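Local coordinates for protein shikimate dehydrogenase (NADP(+)) (Thermotoga maritima, PDB 3U62) that probably catalyses the reversible NADPH-linked reduction of 3-dehydroshikimate to shikimate, a step on the way to chorismate and the aromatic amino acids, at residues 70-76 with 88-92; 22-28 with 238-244; 222-226 with 248-252; 1-5 with 235-239. All coordinates share one frame; numbering follows the deposited sequence.

Contact 1 of 4, residues 70-76 with 88-92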
loop_
_atom_site.group_PDB
_atom_site.type_symbol
_atom_site.label_atom_id
_atom_site.label_comp_id
_atom_site.label_asym_id
_atom_site.label_seq_id
_atom_site.Cartn_x
_atom_site.Cartn_y
_atom_site.Cartn_z
ATOM N N VAL A 70 14.284 6.285 -12.046
ATOM C CA VAL A 70 15.204 5.816 -11.007
ATOM C C VAL A 70 15.744 4.426 -11.353
ATOM O O VAL A 70 15.346 3.833 -12.358
ATOM C CB VAL A 70 14.533 5.793 -9.600
ATOM C CG1 VAL A 70 14.167 7.201 -9.135
ATOM C CG2 VAL A 70 13.314 4.869 -9.577
ATOM N N GLU A 71 16.656 3.920 -10.524
ATOM C CA GLU A 71 17.149 2.553 -10.654
ATOM C C GLU A 71 16.444 1.675 -9.618
ATOM O O GLU A 71 16.788 1.717 -8.432
ATOM C CB GLU A 71 18.671 2.509 -10.475
ATOM C CG GLU A 71 19.296 1.133 -10.661
ATOM C CD GLU A 71 20.793 1.142 -10.426
ATOM O OE1 GLU A 71 21.538 1.536 -11.350
ATOM O OE2 GLU A 71 21.224 0.753 -9.317
ATOM N N PRO A 72 15.444 0.887 -10.057
ATOM C CA PRO A 72 14.662 0.102 -9.104
ATOM C C PRO A 72 15.390 -1.135 -8.591
ATOM O O PRO A 72 16.219 -1.713 -9.301
ATOM C CB PRO A 72 13.429 -0.306 -9.917
ATOM C CG PRO A 72 13.891 -0.321 -11.325
ATOM C CD PRO A 72 14.959 0.725 -11.442
ATOM N N SER A 73 15.072 -1.520 -7.357
ATOM C CA SER A 73 15.567 -2.760 -6.772
ATOM C C SER A 73 14.903 -3.955 -7.449
ATOM O O SER A 73 13.893 -3.803 -8.143
ATOM C CB SER A 73 15.285 -2.786 -5.267
ATOM O OG SER A 73 13.893 -2.747 -5.004
ATOM N N GLU A 74 15.473 -5.141 -7.241
ATOM C CA GLU A 74 14.964 -6.373 -7.843
ATOM C C GLU A 74 13.498 -6.634 -7.489
ATOM O O GLU A 74 12.710 -7.021 -8.354
ATOM C CB GLU A 74 15.831 -7.565 -7.430
ATOM C CG GLU A 74 15.561 -8.852 -8.207
ATOM C CD GLU A 74 16.386 -10.030 -7.712
ATOM O OE1 GLU A 74 16.993 -9.934 -6.623
ATOM O OE2 GLU A 74 16.425 -11.063 -8.414
ATOM N N ASP A 75 13.144 -6.420 -6.224
ATOM C CA ASP A 75 11.765 -6.618 -5.772
ATOM C C ASP A 75 10.813 -5.556 -6.324
ATOM O O ASP A 75 9.671 -5.869 -6.661
ATOM C CB ASP A 75 11.679 -6.700 -4.243
ATOM C CG ASP A 75 12.313 -5.507 -3.552
ATOM O OD1 ASP A 75 13.537 -5.308 -3.697
ATOM O OD2 ASP A 75 11.585 -4.775 -2.850
ATOM N N ALA A 76 11.286 -4.313 -6.426
ATOM C CA ALA A 76 10.506 -3.238 -7.046
ATOM C C ALA A 76 10.234 -3.537 -8.521
ATOM O O ALA A 76 9.160 -3.218 -9.033
ATOM C CB ALA A 76 11.216 -1.903 -6.890
ATOM N N GLY A 88 18.342 8.504 -6.438
ATOM C CA GLY A 88 18.379 7.831 -7.731
ATOM C C GLY A 88 17.987 6.364 -7.719
ATOM O O GLY A 88 17.841 5.753 -8.779
ATOM N N LYS A 89 17.824 5.797 -6.525
ATOM C CA LYS A 89 17.466 4.386 -6.380
ATOM C C LYS A 89 16.010 4.243 -5.959
ATOM O O LYS A 89 15.523 4.995 -5.114
ATOM C CB LYS A 89 18.376 3.691 -5.358
ATOM C CG LYS A 89 19.873 3.932 -5.543
ATOM C CD LYS A 89 20.412 3.299 -6.821
ATOM C CE LYS A 89 21.864 3.687 -7.037
ATOM N NZ LYS A 89 22.311 3.389 -8.428
ATOM N N GLY A 90 15.322 3.270 -6.554
ATOM C CA GLY A 90 13.918 3.012 -6.254
ATOM C C GLY A 90 13.711 1.718 -5.489
ATOM O O GLY A 90 14.355 0.707 -5.774
ATOM N N TYR A 91 12.805 1.761 -4.516
ATOM C CA TYR A 91 12.524 0.618 -3.656
ATOM C C TYR A 91 11.026 0.430 -3.499
ATOM O O TYR A 91 10.246 1.347 -3.767
ATOM C CB TYR A 91 13.159 0.831 -2.281
ATOM C CG TYR A 91 14.648 1.060 -2.344
ATOM C CD1 TYR A 91 15.180 2.347 -2.273
ATOM C CD2 TYR A 91 15.527 -0.012 -2.495
ATOM C CE1 TYR A 91 16.552 2.557 -2.339
ATOM C CE2 TYR A 91 16.897 0.185 -2.563
ATOM C CZ TYR A 91 17.404 1.472 -2.485
ATOM O OH TYR A 91 18.762 1.672 -2.551
ATOM N N ASN A 92 10.624 -0.762 -3.072
ATOM C CA ASN A 92 9.242 -0.985 -2.682
ATOM C C ASN A 92 9.157 -1.433 -1.230
ATOM O O ASN A 92 9.636 -2.510 -0.869
ATOM C CB ASN A 92 8.542 -1.977 -3.614
ATOM C CG ASN A 92 7.028 -1.945 -3.471
ATOM O OD1 ASN A 92 6.320 -1.493 -4.371
ATOM N ND2 ASN A 92 6.526 -2.423 -2.337
HETATM O O HOH W 1 17.413 0.308 -6.162
HETATM O O HOH W 2 12.975 -2.543 -2.222
#

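Contact 2 of 4, residues 22-28 with 238-244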
loop_
_atom_site.group_PDB
_atom_site.type_symbol
_atom_site.label_atom_id
_atom_site.label_comp_id
_atom_site.label_asym_id
_atom_site.label_seq_id
_atom_site.Cartn_x
_atom_site.Cartn_y
_atom_site.Cartn_z
ATOM N N TYR A 22 8.308 13.353 13.730
ATOM C CA TYR A 22 9.356 12.372 13.988
ATOM C C TYR A 22 10.748 13.004 13.928
ATOM O O TYR A 22 11.561 12.799 14.834
ATOM C CB TYR A 22 9.243 11.203 13.002
ATOM C CG TYR A 22 10.451 10.298 12.967
ATOM C CD1 TYR A 22 10.586 9.251 13.875
ATOM C CD2 TYR A 22 11.459 10.490 12.022
ATOM C CE1 TYR A 22 11.698 8.422 13.848
ATOM C CE2 TYR A 22 12.573 9.667 11.987
ATOM C CZ TYR A 22 12.685 8.636 12.901
ATOM O OH TYR A 22 13.782 7.813 12.874
ATOM N N PHE A 23 11.016 13.765 12.866
ATOM C CA PHE A 23 12.303 14.444 12.712
ATOM C C PHE A 23 12.567 15.410 13.865
ATOM O O PHE A 23 13.679 15.449 14.397
ATOM C CB PHE A 23 12.404 15.187 11.373
ATOM C CG PHE A 23 12.370 14.292 10.160
ATOM C CD1 PHE A 23 11.717 14.706 9.002
ATOM C CD2 PHE A 23 12.987 13.043 10.169
ATOM C CE1 PHE A 23 11.678 13.895 7.872
ATOM C CE2 PHE A 23 12.947 12.222 9.046
ATOM C CZ PHE A 23 12.295 12.649 7.894
ATOM N N LYS A 24 11.547 16.179 14.243
ATOM C CA LYS A 24 11.669 17.145 15.333
ATOM C C LYS A 24 11.951 16.461 16.671
ATOM O O LYS A 24 12.826 16.899 17.421
ATOM C CB LYS A 24 10.426 18.036 15.435
ATOM C CG LYS A 24 10.592 19.220 16.383
ATOM C CD LYS A 24 9.328 20.059 16.477
ATOM C CE LYS A 24 9.449 21.109 17.573
ATOM N NZ LYS A 24 8.272 22.029 17.596
ATOM N N ARG A 25 11.210 15.391 16.958
ATOM C CA ARG A 25 11.385 14.629 18.195
ATOM C C ARG A 25 12.762 13.956 18.264
ATOM O O ARG A 25 13.337 13.817 19.346
ATOM C CB ARG A 25 10.253 13.602 18.343
ATOM C CG ARG A 25 10.316 12.713 19.582
ATOM C CD ARG A 25 10.179 13.496 20.881
ATOM N NE ARG A 25 10.388 12.632 22.041
ATOM C CZ ARG A 25 11.580 12.297 22.532
ATOM N NH1 ARG A 25 12.698 12.757 21.978
ATOM N NH2 ARG A 25 11.656 11.501 23.588
ATOM N N ALA A 26 13.287 13.558 17.106
ATOM C CA ALA A 26 14.596 12.909 17.030
ATOM C C ALA A 26 15.764 13.901 17.017
ATOM O O ALA A 26 16.928 13.496 17.103
ATOM C CB ALA A 26 14.662 11.987 15.815
ATOM N N GLY A 27 15.454 15.194 16.919
ATOM C CA GLY A 27 16.475 16.240 16.869
ATOM C C GLY A 27 17.176 16.317 15.523
ATOM O O GLY A 27 18.306 16.802 15.428
ATOM N N MET A 28 16.493 15.837 14.487
ATOM C CA MET A 28 17.023 15.820 13.125
ATOM C C MET A 28 16.617 17.073 12.363
ATOM O O MET A 28 15.600 17.700 12.677
ATOM C CB MET A 28 16.525 14.581 12.379
ATOM C CG MET A 28 17.076 13.270 12.907
ATOM S SD MET A 28 16.244 11.853 12.172
ATOM C CE MET A 28 17.086 10.507 13.012
ATOM N N ILE A 238 17.941 7.010 8.536
ATOM C CA ILE A 238 17.516 7.954 9.571
ATOM C C ILE A 238 16.479 7.347 10.520
ATOM O O ILE A 238 15.585 8.042 11.015
ATOM C CB ILE A 238 16.988 9.279 8.950
ATOM C CG1 ILE A 238 15.888 8.997 7.911
ATOM C CG2 ILE A 238 18.144 10.074 8.346
ATOM C CD1 ILE A 238 15.242 10.233 7.311
ATOM N N TYR A 239 16.618 6.050 10.779
ATOM C CA TYR A 239 15.686 5.330 11.638
ATOM C C TYR A 239 16.141 5.306 13.097
ATOM O O TYR A 239 17.229 4.826 13.421
ATOM C CB TYR A 239 15.454 3.909 11.115
ATOM C CG TYR A 239 14.530 3.076 11.978
ATOM C CD1 TYR A 239 13.180 3.409 12.115
ATOM C CD2 TYR A 239 15.003 1.951 12.651
ATOM C CE1 TYR A 239 12.330 2.645 12.906
ATOM C CE2 TYR A 239 14.160 1.179 13.444
ATOM C CZ TYR A 239 12.825 1.531 13.566
ATOM O OH TYR A 239 11.986 0.772 14.348
ATOM N N ASP A 240 15.282 5.841 13.963
ATOM C CA ASP A 240 15.472 5.839 15.407
ATOM C C ASP A 240 14.286 5.072 15.977
ATOM O O ASP A 240 13.155 5.569 15.957
ATOM C CB ASP A 240 15.501 7.283 15.928
ATOM C CG ASP A 240 15.812 7.378 17.417
ATOM O OD1 ASP A 240 15.160 6.683 18.228
ATOM O OD2 ASP A 240 16.708 8.169 17.781
ATOM N N GLU A 241 14.541 3.861 16.466
ATOM C CA GLU A 241 13.475 2.937 16.869
ATOM C C GLU A 241 12.542 3.499 17.941
ATOM O O GLU A 241 11.320 3.396 17.814
ATOM C CB GLU A 241 14.065 1.595 17.323
ATOM C CG GLU A 241 13.022 0.502 17.568
ATOM C CD GLU A 241 13.635 -0.822 17.990
ATOM O OE1 GLU A 241 14.545 -0.822 18.848
ATOM O OE2 GLU A 241 13.200 -1.870 17.469
ATOM N N GLU A 242 13.118 4.091 18.984
ATOM C CA GLU A 242 12.330 4.604 20.103
ATOM C C GLU A 242 11.478 5.805 19.710
ATOM O O GLU A 242 10.305 5.885 20.083
ATOM C CB GLU A 242 13.234 4.943 21.288
ATOM C CG GLU A 242 13.867 3.722 21.944
ATOM C CD GLU A 242 14.966 4.079 22.925
ATOM O OE1 GLU A 242 14.970 5.221 23.438
ATOM O OE2 GLU A 242 15.830 3.216 23.188
ATOM N N VAL A 243 12.068 6.731 18.957
ATOM C CA VAL A 243 11.345 7.909 18.480
ATOM C C VAL A 243 10.258 7.497 17.484
ATOM O O VAL A 243 9.155 8.053 17.500
ATOM C CB VAL A 243 12.302 8.968 17.866
ATOM C CG1 VAL A 243 11.527 10.132 17.258
ATOM C CG2 VAL A 243 13.273 9.484 18.922
ATOM N N PHE A 244 10.565 6.517 16.634
ATOM C CA PHE A 244 9.588 6.014 15.675
ATOM C C PHE A 244 8.352 5.449 16.367
ATOM O O PHE A 244 7.225 5.775 15.992
ATOM C CB PHE A 244 10.193 4.958 14.746
ATOM C CG PHE A 244 9.244 4.484 13.687
ATOM C CD1 PHE A 244 9.051 5.233 12.533
ATOM C CD2 PHE A 244 8.518 3.308 13.850
ATOM C CE1 PHE A 244 8.167 4.812 11.547
ATOM C CE2 PHE A 244 7.628 2.878 12.870
ATOM C CZ PHE A 244 7.451 3.636 11.718
#

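Contact 3 of 4, residues 222-226 with 248-252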
loop_
_atom_site.group_PDB
_atom_site.type_symbol
_atom_site.label_atom_id
_atom_site.label_comp_id
_atom_site.label_asym_id
_atom_site.label_seq_id
_atom_site.Cartn_x
_atom_site.Cartn_y
_atom_site.Cartn_z
ATOM N N ASN A 222 -3.515 0.974 8.532
ATOM C CA ASN A 222 -2.643 1.658 9.490
ATOM C C ASN A 222 -1.362 0.895 9.844
ATOM O O ASN A 222 -0.303 1.511 9.994
ATOM C CB ASN A 222 -3.410 2.071 10.753
ATOM C CG ASN A 222 -4.021 0.890 11.487
ATOM O OD1 ASN A 222 -4.415 -0.108 10.881
ATOM N ND2 ASN A 222 -4.113 1.004 12.808
ATOM N N LEU A 223 -1.457 -0.428 9.982
ATOM C CA LEU A 223 -0.276 -1.259 10.252
ATOM C C LEU A 223 0.679 -1.286 9.062
ATOM O O LEU A 223 1.895 -1.163 9.234
ATOM C CB LEU A 223 -0.679 -2.689 10.636
ATOM C CG LEU A 223 -1.033 -2.995 12.097
ATOM C CD1 LEU A 223 -1.686 -4.369 12.192
ATOM C CD2 LEU A 223 0.200 -2.926 13.002
ATOM N N MET A 224 0.121 -1.449 7.863
ATOM C CA MET A 224 0.886 -1.402 6.619
ATOM C C MET A 224 1.621 -0.069 6.489
ATOM O O MET A 224 2.803 -0.042 6.138
ATOM C CB MET A 224 -0.036 -1.628 5.417
ATOM C CG MET A 224 0.654 -1.625 4.059
ATOM S SD MET A 224 -0.540 -1.743 2.714
ATOM C CE MET A 224 0.526 -1.529 1.289
ATOM N N PHE A 225 0.917 1.024 6.781
ATOM C CA PHE A 225 1.506 2.362 6.750
ATOM C C PHE A 225 2.656 2.496 7.746
ATOM O O PHE A 225 3.718 3.022 7.410
ATOM C CB PHE A 225 0.452 3.443 7.020
ATOM C CG PHE A 225 1.030 4.827 7.102
ATOM C CD1 PHE A 225 1.242 5.574 5.948
ATOM C CD2 PHE A 225 1.393 5.373 8.331
ATOM C CE1 PHE A 225 1.793 6.850 6.014
ATOM C CE2 PHE A 225 1.947 6.647 8.408
ATOM C CZ PHE A 225 2.148 7.388 7.248
ATOM N N TYR A 226 2.421 2.027 8.971
ATOM C CA TYR A 226 3.407 2.047 10.049
ATOM C C TYR A 226 4.698 1.350 9.632
ATOM O O TYR A 226 5.786 1.914 9.777
ATOM C CB TYR A 226 2.809 1.380 11.294
ATOM C CG TYR A 226 3.694 1.327 12.522
ATOM C CD1 TYR A 226 3.735 2.391 13.424
ATOM C CD2 TYR A 226 4.458 0.194 12.809
ATOM C CE1 TYR A 226 4.534 2.341 14.564
ATOM C CE2 TYR A 226 5.262 0.132 13.944
ATOM C CZ TYR A 226 5.293 1.208 14.817
ATOM O OH TYR A 226 6.085 1.152 15.942
ATOM N N PHE A 248 5.154 7.527 15.408
ATOM C CA PHE A 248 4.341 6.773 14.454
ATOM C C PHE A 248 3.376 5.787 15.115
ATOM O O PHE A 248 2.419 5.342 14.482
ATOM C CB PHE A 248 5.218 6.063 13.420
ATOM C CG PHE A 248 5.654 6.949 12.286
ATOM C CD1 PHE A 248 6.725 7.826 12.440
ATOM C CD2 PHE A 248 4.994 6.906 11.061
ATOM C CE1 PHE A 248 7.134 8.646 11.391
ATOM C CE2 PHE A 248 5.395 7.726 10.007
ATOM C CZ PHE A 248 6.467 8.596 10.172
ATOM N N GLY A 249 3.625 5.452 16.380
ATOM C CA GLY A 249 2.731 4.574 17.135
ATOM C C GLY A 249 1.320 5.128 17.280
ATOM O O GLY A 249 0.387 4.382 17.592
ATOM N N GLU A 250 1.171 6.435 17.048
ATOM C CA GLU A 250 -0.133 7.097 17.136
ATOM C C GLU A 250 -1.117 6.633 16.054
ATOM O O GLU A 250 -2.333 6.726 16.244
ATOM C CB GLU A 250 0.017 8.629 17.138
ATOM C CG GLU A 250 0.292 9.265 15.776
ATOM C CD GLU A 250 0.497 10.770 15.859
ATOM O OE1 GLU A 250 1.555 11.213 16.382
ATOM O OE2 GLU A 250 -0.394 11.517 15.388
ATOM N N VAL A 251 -0.598 6.131 14.932
ATOM C CA VAL A 251 -1.453 5.604 13.862
ATOM C C VAL A 251 -2.084 4.263 14.239
ATOM O O VAL A 251 -3.030 3.812 13.590
ATOM C CB VAL A 251 -0.717 5.476 12.490
ATOM C CG1 VAL A 251 -0.038 6.784 12.116
ATOM C CG2 VAL A 251 0.285 4.319 12.491
ATOM N N LEU A 252 -1.564 3.639 15.293
ATOM C CA LEU A 252 -1.993 2.301 15.681
ATOM C C LEU A 252 -3.120 2.289 16.707
ATOM O O LEU A 252 -3.711 1.238 16.972
ATOM C CB LEU A 252 -0.799 1.478 16.183
ATOM C CG LEU A 252 0.361 1.293 15.197
ATOM C CD1 LEU A 252 1.451 0.427 15.819
ATOM C CD2 LEU A 252 -0.110 0.696 13.870
#

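Contact 4 of 4, residues 1-5 with 235-239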
loop_
_atom_site.group_PDB
_atom_site.type_symbol
_atom_site.label_atom_id
_atom_site.label_comp_id
_atom_site.label_asym_id
_atom_site.label_seq_id
_atom_site.Cartn_x
_atom_site.Cartn_y
_atom_site.Cartn_z
ATOM N N MET A 1 18.487 16.638 5.189
ATOM C CA MET A 1 17.921 16.043 3.943
ATOM C C MET A 1 16.457 16.427 3.740
ATOM O O MET A 1 15.737 16.705 4.701
ATOM C CB MET A 1 18.077 14.517 3.945
ATOM C CG MET A 1 19.524 14.041 3.812
ATOM S SD MET A 1 19.668 12.257 3.573
ATOM C CE MET A 1 19.235 11.645 5.200
ATOM N N LYS A 2 16.030 16.436 2.480
ATOM C CA LYS A 2 14.669 16.815 2.110
ATOM C C LYS A 2 13.915 15.633 1.511
ATOM O O LYS A 2 14.428 14.936 0.630
ATOM C CB LYS A 2 14.687 17.977 1.111
ATOM C CG LYS A 2 15.200 19.294 1.674
ATOM C CD LYS A 2 15.282 20.355 0.588
ATOM C CE LYS A 2 15.834 21.662 1.127
ATOM N NZ LYS A 2 16.010 22.675 0.049
ATOM N N PHE A 3 12.694 15.416 1.999
ATOM C CA PHE A 3 11.822 14.348 1.515
ATOM C C PHE A 3 10.437 14.913 1.220
ATOM O O PHE A 3 10.115 16.024 1.644
ATOM C CB PHE A 3 11.725 13.220 2.553
ATOM C CG PHE A 3 13.057 12.666 2.972
ATOM C CD1 PHE A 3 13.696 13.139 4.115
ATOM C CD2 PHE A 3 13.684 11.680 2.215
ATOM C CE1 PHE A 3 14.936 12.635 4.501
ATOM C CE2 PHE A 3 14.923 11.171 2.592
ATOM C CZ PHE A 3 15.550 11.647 3.739
ATOM N N CYS A 4 9.630 14.156 0.480
ATOM C CA CYS A 4 8.230 14.503 0.262
ATOM C C CYS A 4 7.448 13.264 -0.138
ATOM O O CYS A 4 8.014 12.172 -0.276
ATOM C CB CYS A 4 8.085 15.589 -0.814
ATOM S SG CYS A 4 8.686 15.126 -2.457
ATOM N N ILE A 5 6.144 13.431 -0.304
ATOM C CA ILE A 5 5.320 12.416 -0.930
ATOM C C ILE A 5 4.769 12.989 -2.234
ATOM O O ILE A 5 4.262 14.114 -2.267
ATOM C CB ILE A 5 4.188 11.912 0.012
ATOM C CG1 ILE A 5 3.339 10.829 -0.666
ATOM C CG2 ILE A 5 3.328 13.067 0.540
ATOM C CD1 ILE A 5 3.558 9.440 -0.113
ATOM N N ILE A 235 15.901 2.734 4.971
ATOM C CA ILE A 235 16.509 2.972 3.659
ATOM C C ILE A 235 17.187 4.345 3.610
ATOM O O ILE A 235 18.298 4.478 3.090
ATOM C CB ILE A 235 15.471 2.814 2.514
ATOM C CG1 ILE A 235 15.113 1.334 2.337
ATOM C CG2 ILE A 235 16.002 3.394 1.200
ATOM C CD1 ILE A 235 13.908 1.076 1.455
ATOM N N TRP A 236 16.522 5.348 4.179
ATOM C CA TRP A 236 17.042 6.714 4.205
ATOM C C TRP A 236 18.160 6.921 5.237
ATOM O O TRP A 236 18.776 7.990 5.288
ATOM C CB TRP A 236 15.898 7.715 4.420
ATOM C CG TRP A 236 14.904 7.759 3.281
ATOM C CD1 TRP A 236 15.147 7.464 1.969
ATOM C CD2 TRP A 236 13.521 8.144 3.353
ATOM N NE1 TRP A 236 14.006 7.630 1.222
ATOM C CE2 TRP A 236 12.994 8.051 2.043
ATOM C CE3 TRP A 236 12.679 8.564 4.394
ATOM C CZ2 TRP A 236 11.660 8.353 1.746
ATOM C CZ3 TRP A 236 11.350 8.864 4.098
ATOM C CH2 TRP A 236 10.856 8.758 2.783
ATOM N N GLY A 237 18.418 5.893 6.049
ATOM C CA GLY A 237 19.493 5.910 7.043
ATOM C C GLY A 237 19.222 6.818 8.228
ATOM O O GLY A 237 20.153 7.328 8.855
ATOM N N ILE A 238 17.941 7.010 8.536
ATOM C CA ILE A 238 17.516 7.954 9.571
ATOM C C ILE A 238 16.479 7.347 10.520
ATOM O O ILE A 238 15.585 8.042 11.015
ATOM C CB ILE A 238 16.988 9.279 8.950
ATOM C CG1 ILE A 238 15.888 8.997 7.911
ATOM C CG2 ILE A 238 18.144 10.074 8.346
ATOM C CD1 ILE A 238 15.242 10.233 7.311
ATOM N N TYR A 239 16.618 6.050 10.779
ATOM C CA TYR A 239 15.686 5.330 11.638
ATOM C C TYR A 239 16.141 5.306 13.097
ATOM O O TYR A 239 17.229 4.826 13.421
ATOM C CB TYR A 239 15.454 3.909 11.115
ATOM C CG TYR A 239 14.530 3.076 11.978
ATOM C CD1 TYR A 239 13.180 3.409 12.115
ATOM C CD2 TYR A 239 15.003 1.951 12.651
ATOM C CE1 TYR A 239 12.330 2.645 12.906
ATOM C CE2 TYR A 239 14.160 1.179 13.444
ATOM C CZ TYR A 239 12.825 1.531 13.566
ATOM O OH TYR A 239 11.986 0.772 14.348
#

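Contact 1 of 4, residues 70-76 with 88-92
Glu71 and Lys89 sit directly across from each other in two parallel strands, their side chains lying side by side and pointing the same way. Glu71 CB passes Gly88 O at 3.8 Å and Lys89 CD at 4.1 Å. CG lies anti to the backbone N (chi1 -177°) and the chain stays extended beyond it, carrying the carboxylate well out from the backbone. There Glu71 CD comes 3.4 Å from Lys89 NZ. Of the two oxygens OE2 is the nearer, its salt bridge to Lys89 NZ measuring 3.0 Å against 3.5 Å from OE1 to NZ; as a hydrogen bond it is weak. Lys89 bends at its second torsion (-67°), which swings its long chain alongside. Long, flexible charged residues suit such an exposed face. Beneath the pair, Glu71 N donates to Gly88 O and Gly90 N to Glu71 O, the regular parallel ladder, and Ser73 N extends it by donating to Gly90 O. Having no side chain, Gly90 lets Val70 CG2 settle 3.9 Å from its CA.

Ser73, just after the strand, N-caps the next helix: its OG accepts a weak bond from Ala76 N (3.4 Å) and donates to Asp75 OD1 (2.9 Å), which it meets from above the carboxylate plane. Asp75 OD2 is held by Trp95, and a water links it to Asn92 N.

Strand 71-72 is one edge strand of the substrate-binding domain's mixed sheet; 89-91 lies between it and 84-86. Helix 74-79 follows directly, while Asp75 and Asn92 reach Tyr125 and Ala122 on helix 118-129, which follows the glycine-rich turn predicted to bind NADP(+).

Contact 2 of 4, residues 22-28 with 238-244
Ile238 meets three residues of the 22-28 segment at once. Its CD1 reaches the ring of Phe23, 3.5 Å from CE2, because CG1 is tucked between the backbone N and the carbonyl carbon (chi1 53°). Its carbonyl oxygen accepts a short bond of 2.6 Å from Tyr22 OH, in the carbonyl plane and on a lone pair. The unbranched, extended chain of Met28 brings its CE to 3.5 Å from that same Ile238 O, with SD close to Ile238 CB.

Two residues on, Asp240 N donates to Tyr22 OH at 2.7 Å. The phenol hydroxyl thus gives one bond and takes another, which fixes its rotation and satisfies two backbone groups of the turn; a tyrosine, with a polar tip on a flat apolar stem, fits this place well. Asp240 is also the N-cap of helix 241-248, its OD1 accepting from Val243 N (3.2 Å) above the carboxylate plane. In shikimate dehydrogenases the C-terminal helices return from the nucleotide-binding domain to the N-terminal one, and here helix 241-248 is laid against helix 15-26 of the substrate-binding domain.

Val243 carries the packing between these helices, its compact branched side chain fitting among three residues. Its CG1 touches Tyr22 CD1 at 3.6 Å, Arg25 CG at 3.7 Å and Ala26 CB at 3.9 Å. Arg25 lends its aliphatic CB and CG to this contact, while its NE forms a salt bridge with Glu246. Beyond Val243, the backbone N of Phe244 lies at the edge of the Tyr22 ring while bonding to Asp240 O, and Phe244 CB packs against Tyr22 CE1.

Contact 3 of 4, residues 222-226 with 248-252
Asn222, at the start of helix 222-235, donates from ND2 to Val251 O at 3.1 Å, with an N-H...O angle of 162°. The oxygen lies in the plane of the amide, and chi1 of 60° sets that amide between the backbone N and carbonyl carbon, facing the 248-252 segment; a short side chain with an N-H suits a carbonyl so near. Leu223 comes next, its CD2 meeting Leu252 CD2 at 3.7 Å where the two chains cross at about a right angle.

Phe225 points its CE2 at the edge of the Phe248 ring, 4.0 Å from CE2 there. Its other neighbours include Ser15 and Leu18 of helix 15-26, and Ser15 is a predicted shikimate-binding residue.

Tyr226 is touched on several sides. Leu252 CD1 sits over one face in a CH-pi contact, 3.8 Å from the ring centroid and 11° off the normal, whereas Phe248 O approaches the rim, 3.4 Å from CD1. Val251 CG2 packs on Tyr226 CB.

One directional bond among many dispersive contacts suggests that shape complementarity dominates, with the amide bond probably helping to position the C-terminal turn beside Tyr201, predicted to bind shikimate and touched by both Asn222 and Val251.

Contact 4 of 4, residues 1-5 with 235-239
Phe3 and Trp236 stack face to face, the side chains sliding past each other from opposite directions. The stack is offset and not quite parallel: the centroid of the Phe3 ring lies 4.3 Å from that of the six-membered indole ring, with the planes at 28°. The tilt brings the CE2 corner of Phe3 closest, 3.4 Å from Trp236 CD2 at the fusion of the two indole rings, so the phenyl group reaches over both. Flat apolar rings suit this buried place, where they can lie against each other over their faces. The NE1 of the indole donates to Val85 O, which helps fix the rotation of the ring system against Phe3.

Phe3 belongs to strand 2-7, which runs between 31-36 and 55-58 in the mixed sheet of the substrate-binding domain. Helix 222-235 is closed by a Schellman motif, with Gly237 taking the positive phi (72°), a conformation that glycine adopts easily, and the chain then turns to bring Ile238 back to the sheet.

Aliphatic contacts complete the interface. Ile238 CD1 presses on Phe3 CE1 at 3.7 Å, beside the stack, and its other branch, CG2, meets Met1 CE at 3.7 Å. A bend at the third torsion of Met1 (-72°) turns this methyl inward, where it also lies 3.7 Å from Trp236 O. Met1 N is hydrogen-bonded to His30 ND1.

Contacts 2 and 4 share Ile238 and Tyr239 and sit on the same side of the chain's centre: the turn after helix 222-235 meets strand 2-7 in contact 4 and helix 15-26 in contact 2, where Phe23 packs on Phe3. Contact 4 is the buried one, all rings and aliphatic groups; the others are partly buried. To mainly apolar packing contact 3 adds one side-chain-to-backbone bond and contact 2 two, both made by one tyrosine hydroxyl; they touch through Tyr22 with Phe248 and Phe244 with Tyr226. Contact 1, at one edge of the mixed sheet, relies on backbone bonds, a salt bridge and waters; its link to contact 4 is Tyr91 packing on Ile235. Contacts 1 and 3 do not touch.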